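Local atomic coordinates of lipase (Rhizopus chinensis, PDB entry 6A0W), a protein that probably hydrolyses the ester bonds of triacylglycerols as a class 3 lipase of the alpha/beta-hydrolase fold. Residues A[94-97]-A[102-105]. Numbering follows the deposited sequence.
Sequences ILRS and TIYV
Leu95 pairs with Tyr104, and Ser97 with Thr102, through two N-H to O=C bonds each, as 94-97 and 102-105 run antiparallel at 161° with their axes 4.6 Å apart. Tyr104 N to Leu95 O is the shortest of the four at 2.6 Å and nearly straight; Arg96 and Ile103 form the non-hydrogen-bonded pair between the two, Ile94 and Val105 the next one, beyond Leu95. On one face, Leu95 CD2 comes up beneath the rim of the Tyr104 ring at CD1, 3.8 Å away, from the side opposite Thr102, while Leu95 O lies at the edge in the ring plane. Ser97 CB comes in at the ring edge, near its plane, 4.0 Å from Tyr104 CE1. Thr102 CG2 sits 3.5 Å above the Tyr104 ring plane, over its centre. On the other face, Ile94 turns CG1 back beside its own backbone N (chi1 -57°), which carries Ile94 CD1 to both methyls of Val105, 3.7 Å from Val105 CG2; the Ile94 CG2 branch crosses Ile103 CG2 at 4.1 Å. Helix 137-160 packs here, with Val154 touching Ile94 and Val105. Arg96 stretches away from Ile103, bending at chi3, to a salt bridge with Asp98 and a hydrogen bond to Gln157. Near the turn, Ser97 OG bonds to Asp76 and Gln100 N, and Thr102 OG1 to Gln100 O. The hairpin thus joins strand 78-85 to 165-171 in the hydrolase sheet: main-chain bonds fix the register, apolar contacts pack on both faces, and the turn, Asp76 and Gln157 of the helix hold the polar ends of Arg96, Ser97 and Thr102.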
ATOM      1  N   ILE A  94      15.159  -0.878  -1.454  1.00 28.37           N
ATOM      2  CA  ILE A  94      15.255   0.218  -2.366  1.00 26.74           C
ATOM      3  C   ILE A  94      15.828  -0.433  -3.609  1.00 27.42           C
ATOM      4  O   ILE A  94      16.838  -1.132  -3.540  1.00 30.79           O
ATOM      5  CB  ILE A  94      16.305   1.264  -1.902  1.00 32.72           C
ATOM      6  CG1 ILE A  94      16.005   1.806  -0.502  1.00 37.60           C
ATOM      7  CG2 ILE A  94      16.471   2.349  -2.944  1.00 32.07           C
ATOM      8  CD1 ILE A  94      14.613   2.292  -0.352  1.00 40.95           C
ATOM      9  N   LEU A  95      15.291  -0.034  -4.746  1.00 28.33           N
ATOM     10  CA  LEU A  95      15.639  -0.576  -6.037  1.00 28.98           C
ATOM     11  C   LEU A  95      15.661   0.580  -7.031  1.00 31.63           C
ATOM     12  O   LEU A  95      14.804   1.462  -7.007  1.00 33.61           O
ATOM     13  CB  LEU A  95      14.569  -1.589  -6.457  1.00 30.84           C
ATOM     14  CG  LEU A  95      14.728  -2.251  -7.826  1.00 34.10           C
ATOM     15  CD1 LEU A  95      15.587  -3.497  -7.637  1.00 31.12           C
ATOM     16  CD2 LEU A  95      13.337  -2.630  -8.336  1.00 34.32           C
ATOM     17  N   ARG A  96      16.610   0.544  -7.956  1.00 32.79           N
ATOM     18  CA  ARG A  96      16.662   1.533  -9.000  1.00 33.02           C
ATOM     19  C   ARG A  96      16.536   0.863 -10.373  1.00 33.53           C
ATOM     20  O   ARG A  96      17.196  -0.159 -10.653  1.00 36.45           O
ATOM     21  CB  ARG A  96      17.969   2.325  -8.918  1.00 33.67           C
ATOM     22  CG  ARG A  96      17.942   3.556  -9.801  1.00 39.67           C
ATOM     23  CD  ARG A  96      19.247   4.354  -9.751  1.00 42.00           C
ATOM     24  NE  ARG A  96      20.219   3.759 -10.637  1.00 41.27           N
ATOM     25  CZ  ARG A  96      21.218   2.954 -10.273  1.00 39.78           C
ATOM     26  NH1 ARG A  96      21.582   2.815  -9.008  1.00 39.37           N
ATOM     27  NH2 ARG A  96      21.903   2.334 -11.223  1.00 49.82           N
ATOM     28  N   SER A  97      15.710   1.480 -11.212  1.00 32.20           N
ATOM     29  CA  SER A  97      15.621   1.191 -12.637  1.00 31.02           C
ATOM     30  C   SER A  97      16.099   2.423 -13.399  1.00 34.15           C
ATOM     31  O   SER A  97      15.414   3.461 -13.437  1.00 33.87           O
ATOM     32  CB  SER A  97      14.145   0.899 -13.019  1.00 36.60           C
ATOM     33  OG  SER A  97      13.990   0.733 -14.432  1.00 35.69           O
ATOM     34  N   THR A 102      13.404   5.423 -12.263  1.00 33.27           N
ATOM     35  CA  THR A 102      12.600   5.351 -11.029  1.00 31.80           C
ATOM     36  C   THR A 102      13.436   4.805  -9.874  1.00 28.69           C
ATOM     37  O   THR A 102      14.244   3.911 -10.099  1.00 31.11           O
ATOM     38  CB  THR A 102      11.384   4.431 -11.238  1.00 34.34           C
ATOM     39  OG1 THR A 102      10.538   4.909 -12.273  1.00 31.58           O
ATOM     40  CG2 THR A 102      10.542   4.222 -10.003  1.00 36.48           C
ATOM     41  N   ILE A 103      13.272   5.383  -8.712  1.00 28.37           N
ATOM     42  CA  ILE A 103      13.854   4.824  -7.471  1.00 31.05           C
ATOM     43  C   ILE A 103      12.670   4.225  -6.716  1.00 32.09           C
ATOM     44  O   ILE A 103      11.751   4.966  -6.392  1.00 30.48           O
ATOM     45  CB  ILE A 103      14.566   5.894  -6.632  1.00 34.56           C
ATOM     46  CG1 ILE A 103      15.735   6.523  -7.388  1.00 35.23           C
ATOM     47  CG2 ILE A 103      14.995   5.305  -5.310  1.00 33.93           C
ATOM     48  CD1 ILE A 103      16.100   7.891  -6.915  1.00 37.03           C
ATOM     49  N   TYR A 104      12.682   2.945  -6.478  1.00 30.06           N
ATOM     50  CA  TYR A 104      11.549   2.292  -5.792  1.00 32.52           C
ATOM     51  C   TYR A 104      11.868   2.097  -4.314  1.00 27.66           C
ATOM     52  O   TYR A 104      12.951   1.686  -3.988  1.00 27.33           O
ATOM     53  CB  TYR A 104      11.295   0.906  -6.379  1.00 35.76           C
ATOM     54  CG  TYR A 104      10.845   0.845  -7.814  1.00 38.12           C
ATOM     55  CD1 TYR A 104      11.751   0.762  -8.846  1.00 34.83           C
ATOM     56  CD2 TYR A 104       9.503   0.833  -8.131  1.00 37.58           C
ATOM     57  CE1 TYR A 104      11.337   0.679 -10.158  1.00 38.64           C
ATOM     58  CE2 TYR A 104       9.068   0.761  -9.437  1.00 40.91           C
ATOM     59  CZ  TYR A 104       9.992   0.673 -10.454  1.00 38.78           C
ATOM     60  OH  TYR A 104       9.563   0.605 -11.739  1.00 56.67           O
ATOM     61  N   VAL A 105      10.924   2.425  -3.482  1.00 22.94           N
ATOM     62  CA  VAL A 105      10.998   2.168  -2.027  1.00 27.45           C
ATOM     63  C   VAL A 105       9.855   1.192  -1.781  1.00 24.58           C
ATOM     64  O   VAL A 105       8.739   1.593  -1.967  1.00 31.49           O
ATOM     65  CB  VAL A 105      10.852   3.450  -1.194  1.00 26.54           C
ATOM     66  CG1 VAL A 105      10.973   3.142   0.277  1.00 29.46           C
ATOM     67  CG2 VAL A 105      11.870   4.495  -1.600  1.00 35.06           C
TER